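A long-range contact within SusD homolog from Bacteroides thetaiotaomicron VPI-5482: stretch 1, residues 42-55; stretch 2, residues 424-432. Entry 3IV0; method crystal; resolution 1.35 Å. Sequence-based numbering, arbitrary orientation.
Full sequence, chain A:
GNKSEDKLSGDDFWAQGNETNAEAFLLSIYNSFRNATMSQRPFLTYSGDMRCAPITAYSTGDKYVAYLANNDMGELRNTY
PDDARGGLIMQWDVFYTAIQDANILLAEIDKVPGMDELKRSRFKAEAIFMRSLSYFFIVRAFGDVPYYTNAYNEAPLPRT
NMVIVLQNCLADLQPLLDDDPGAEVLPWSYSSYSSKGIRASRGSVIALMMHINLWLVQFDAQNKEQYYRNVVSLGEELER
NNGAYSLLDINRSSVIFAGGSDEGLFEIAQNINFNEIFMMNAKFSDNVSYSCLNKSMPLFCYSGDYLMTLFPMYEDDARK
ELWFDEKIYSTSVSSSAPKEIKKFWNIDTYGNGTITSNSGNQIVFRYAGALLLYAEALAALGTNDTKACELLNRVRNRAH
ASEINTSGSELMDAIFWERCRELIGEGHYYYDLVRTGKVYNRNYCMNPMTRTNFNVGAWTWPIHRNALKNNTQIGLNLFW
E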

# COMPACT_ATOMS: atom_id res chain seq x y z
N PRO A 42 11.02 2.17 7.15
CA PRO A 42 10.46 1.04 6.39
C PRO A 42 9.00 0.77 6.76
O PRO A 42 8.60 -0.36 7.01
CB PRO A 42 11.37 -0.10 6.81
CG PRO A 42 11.69 0.20 8.23
CD PRO A 42 11.80 1.70 8.30
N PHE A 43 8.23 1.83 6.78
CA PHE A 43 6.84 1.77 7.24
C PHE A 43 5.99 0.84 6.43
O PHE A 43 5.29 -0.00 6.99
CB PHE A 43 6.24 3.20 7.20
CG PHE A 43 4.76 3.28 7.42
CD1 PHE A 43 3.87 3.06 6.36
CD2 PHE A 43 4.24 3.59 8.66
CE1 PHE A 43 2.50 3.15 6.57
CE2 PHE A 43 2.87 3.73 8.85
CZ PHE A 43 2.01 3.47 7.81
N LEU A 44 6.00 0.97 5.11
CA LEU A 44 5.08 0.19 4.29
C LEU A 44 5.37 -1.29 4.36
O LEU A 44 4.42 -2.10 4.49
CB LEU A 44 5.07 0.71 2.85
CG LEU A 44 4.03 0.10 1.91
CD1 LEU A 44 2.63 0.08 2.53
CD2 LEU A 44 4.04 0.95 0.65
N THR A 45 6.62 -1.71 4.31
CA THR A 45 6.87 -3.13 4.29
C THR A 45 6.72 -3.75 5.68
O THR A 45 6.20 -4.86 5.81
CB THR A 45 8.20 -3.48 3.58
OG1 THR A 45 8.23 -4.88 3.29
CG2 THR A 45 9.41 -3.20 4.42
N TYR A 46 7.14 -3.05 6.74
CA TYR A 46 6.96 -3.61 8.08
C TYR A 46 5.48 -3.76 8.35
O TYR A 46 5.05 -4.79 8.90
CB TYR A 46 7.58 -2.73 9.17
CG TYR A 46 9.05 -2.85 9.41
CD1 TYR A 46 9.96 -3.11 8.42
CD2 TYR A 46 9.53 -2.65 10.70
CE1 TYR A 46 11.32 -3.14 8.69
CE2 TYR A 46 10.84 -2.72 10.99
CZ TYR A 46 11.74 -2.96 9.98
OH TYR A 46 13.10 -2.95 10.32
N SER A 47 4.72 -2.71 8.06
CA SER A 47 3.32 -2.66 8.44
C SER A 47 2.38 -3.45 7.54
O SER A 47 1.31 -3.90 7.98
CB SER A 47 2.82 -1.21 8.50
OG SER A 47 2.72 -0.62 7.20
N GLY A 48 2.74 -3.61 6.28
CA GLY A 48 1.88 -4.24 5.29
C GLY A 48 2.31 -5.61 4.83
O GLY A 48 1.44 -6.45 4.54
N ASP A 49 3.60 -5.87 4.72
CA ASP A 49 4.06 -7.21 4.30
C ASP A 49 4.35 -8.12 5.49
O ASP A 49 4.00 -9.30 5.47
CB ASP A 49 5.33 -7.07 3.48
CG ASP A 49 5.12 -6.32 2.23
OD1 ASP A 49 4.23 -6.72 1.45
OD2 ASP A 49 5.88 -5.36 1.98
N MSE A 50 5.05 -7.63 6.50
CA MSE A 50 5.70 -8.48 7.51
C MSE A 50 4.81 -8.81 8.70
O MSE A 50 4.92 -9.89 9.30
CB MSE A 50 6.98 -7.78 7.96
CG MSE A 50 8.05 -7.66 6.84
SE MSE A 50 9.56 -6.68 7.44
CE MSE A 50 10.38 -8.02 8.54
N ARG A 51 3.93 -7.90 9.08
CA ARG A 51 3.16 -8.04 10.29
C ARG A 51 2.17 -9.18 10.16
O ARG A 51 1.40 -9.26 9.19
CB ARG A 51 2.42 -6.76 10.60
CG ARG A 51 1.82 -6.74 11.97
CD ARG A 51 1.28 -5.38 12.31
NE ARG A 51 0.65 -5.35 13.63
CZ ARG A 51 0.08 -4.29 14.15
NH1 ARG A 51 0.01 -3.16 13.46
NH2 ARG A 51 -0.47 -4.34 15.32
N CYS A 52 2.19 -10.11 11.12
CA CYS A 52 1.36 -11.32 11.11
C CYS A 52 1.62 -12.23 9.92
O CYS A 52 0.79 -13.07 9.61
CB CYS A 52 -0.14 -11.00 11.23
SG CYS A 52 -0.56 -10.13 12.75
N ALA A 53 2.75 -12.04 9.21
CA ALA A 53 3.14 -12.90 8.13
C ALA A 53 3.91 -14.13 8.68
O ALA A 53 4.63 -13.99 9.68
CB ALA A 53 4.02 -12.14 7.13
N PRO A 54 3.76 -15.28 8.02
CA PRO A 54 4.46 -16.51 8.44
C PRO A 54 5.91 -16.51 7.95
O PRO A 54 6.30 -17.28 7.07
CB PRO A 54 3.61 -17.59 7.81
CG PRO A 54 3.11 -17.00 6.58
CD PRO A 54 2.86 -15.53 6.89
N ILE A 55 6.69 -15.61 8.56
CA ILE A 55 8.07 -15.37 8.17
C ILE A 55 9.00 -15.64 9.34
O ILE A 55 8.63 -15.51 10.52
CB ILE A 55 8.26 -13.93 7.64
CG1 ILE A 55 7.89 -12.86 8.66
CG2 ILE A 55 7.48 -13.75 6.33
CD1 ILE A 55 8.22 -11.42 8.15
N ILE A 424 1.71 -10.32 -3.23
CA ILE A 424 2.73 -10.61 -2.25
C ILE A 424 3.91 -9.66 -2.40
O ILE A 424 4.42 -9.45 -3.49
CB ILE A 424 3.18 -12.11 -2.33
CG1 ILE A 424 4.12 -12.40 -1.15
CG2 ILE A 424 3.81 -12.48 -3.70
CD1 ILE A 424 4.37 -13.91 -0.93
N GLY A 425 4.32 -9.08 -1.28
CA GLY A 425 5.46 -8.17 -1.28
C GLY A 425 5.14 -6.72 -1.62
O GLY A 425 6.05 -5.91 -1.67
N GLU A 426 3.85 -6.39 -1.84
CA GLU A 426 3.45 -5.04 -2.23
C GLU A 426 2.78 -4.26 -1.09
O GLU A 426 2.26 -3.17 -1.33
CB GLU A 426 2.56 -5.07 -3.47
CG GLU A 426 3.31 -5.64 -4.70
CD GLU A 426 2.41 -5.86 -5.88
OE1 GLU A 426 1.80 -4.89 -6.38
OE2 GLU A 426 2.31 -7.01 -6.36
N GLY A 427 2.77 -4.78 0.11
CA GLY A 427 2.30 -4.03 1.27
C GLY A 427 0.82 -4.10 1.54
O GLY A 427 0.31 -3.24 2.27
N HIS A 428 0.14 -5.10 1.01
CA HIS A 428 -1.28 -5.29 1.19
C HIS A 428 -1.67 -6.39 2.17
O HIS A 428 -2.76 -6.35 2.68
CB HIS A 428 -1.96 -5.56 -0.15
CG HIS A 428 -1.95 -4.38 -1.06
ND1 HIS A 428 -2.81 -3.32 -0.87
CD2 HIS A 428 -1.15 -4.07 -2.10
CE1 HIS A 428 -2.55 -2.41 -1.80
NE2 HIS A 428 -1.56 -2.84 -2.56
N TYR A 429 -0.83 -7.39 2.38
CA TYR A 429 -1.17 -8.56 3.13
C TYR A 429 -1.82 -8.26 4.47
O TYR A 429 -2.96 -8.69 4.74
CB TYR A 429 0.09 -9.40 3.33
CG TYR A 429 -0.07 -10.51 4.35
CD1 TYR A 429 -0.79 -11.67 4.05
CD2 TYR A 429 0.54 -10.40 5.59
CE1 TYR A 429 -0.92 -12.69 5.04
CE2 TYR A 429 0.41 -11.38 6.57
CZ TYR A 429 -0.27 -12.52 6.27
OH TYR A 429 -0.36 -13.47 7.30
N TYR A 430 -1.11 -7.54 5.32
CA TYR A 430 -1.61 -7.34 6.66
C TYR A 430 -2.89 -6.51 6.65
O TYR A 430 -3.83 -6.77 7.39
CB TYR A 430 -0.55 -6.70 7.56
CG TYR A 430 -1.09 -6.37 8.91
CD1 TYR A 430 -1.27 -7.35 9.87
CD2 TYR A 430 -1.46 -5.10 9.22
CE1 TYR A 430 -1.78 -7.03 11.12
CE2 TYR A 430 -1.95 -4.77 10.44
CZ TYR A 430 -2.13 -5.74 11.40
OH TYR A 430 -2.63 -5.45 12.65
N TYR A 431 -2.88 -5.48 5.81
CA TYR A 431 -3.98 -4.55 5.77
C TYR A 431 -5.24 -5.23 5.21
O TYR A 431 -6.34 -4.99 5.71
CB TYR A 431 -3.55 -3.35 4.94
CG TYR A 431 -2.50 -2.51 5.63
CD1 TYR A 431 -2.72 -1.97 6.89
CD2 TYR A 431 -1.33 -2.17 4.98
CE1 TYR A 431 -1.77 -1.17 7.51
CE2 TYR A 431 -0.37 -1.34 5.59
CZ TYR A 431 -0.63 -0.82 6.82
OH TYR A 431 0.26 0.06 7.44
N ASP A 432 -5.07 -6.13 4.24
CA ASP A 432 -6.21 -6.94 3.75
C ASP A 432 -6.76 -7.81 4.87
O ASP A 432 -7.97 -7.97 5.01
CB ASP A 432 -5.76 -7.80 2.58
CG ASP A 432 -5.67 -7.05 1.27
OD1 ASP A 432 -6.12 -5.88 1.17
OD2 ASP A 432 -5.27 -7.71 0.29
O HOH W 1 3.02 -9.06 1.24
O HOH W 2 6.04 -3.63 0.01

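The two backbones come nearest, CA to CA, at two glycines. The CA atoms of Gly-48 and Gly-427 lie 4.0 Å apart. A CB on Gly-48 would clash with Gly-427 O, and one on Gly-427 would clash with Leu-44 CD1. Gly-427 also has positive phi, as does Gly-425; a CB on either would jam against the preceding carbonyl.

Asp-49 points its CA-to-CB bond away, but with chi1 m its carboxylate comes back to the loop. Its OD1 accepts a hydrogen bond from Gly-427 N at 2.8 Å. Its OD2 accepts one from Thr-45 OG1, 2.7 Å long, which ties the carboxylate to its own helix. Water 1 links Asp-49 OD1 to Gly-425 N.

Gly-48 O accepts a nearly straight hydrogen bond from Tyr-430 N, 2.9 Å.

Tyr-429 and Tyr-430 both have chi1 t and point toward the first stretch. Tyr-429 reaches the turn of residues 50-53, where its OH donates to Cys-52 O at 2.6 Å. The extended Arg-51 side chain lays CD over the Tyr-430 ring face, 3.7 Å from the centroid. Cys-52 SG sits at that ring's edge. Tyr-431, chi1 m, brings its OH 2.6 Å from Ser-47 OG. Ser-47, chi1 p, turns OG back to donate to Phe-43 O.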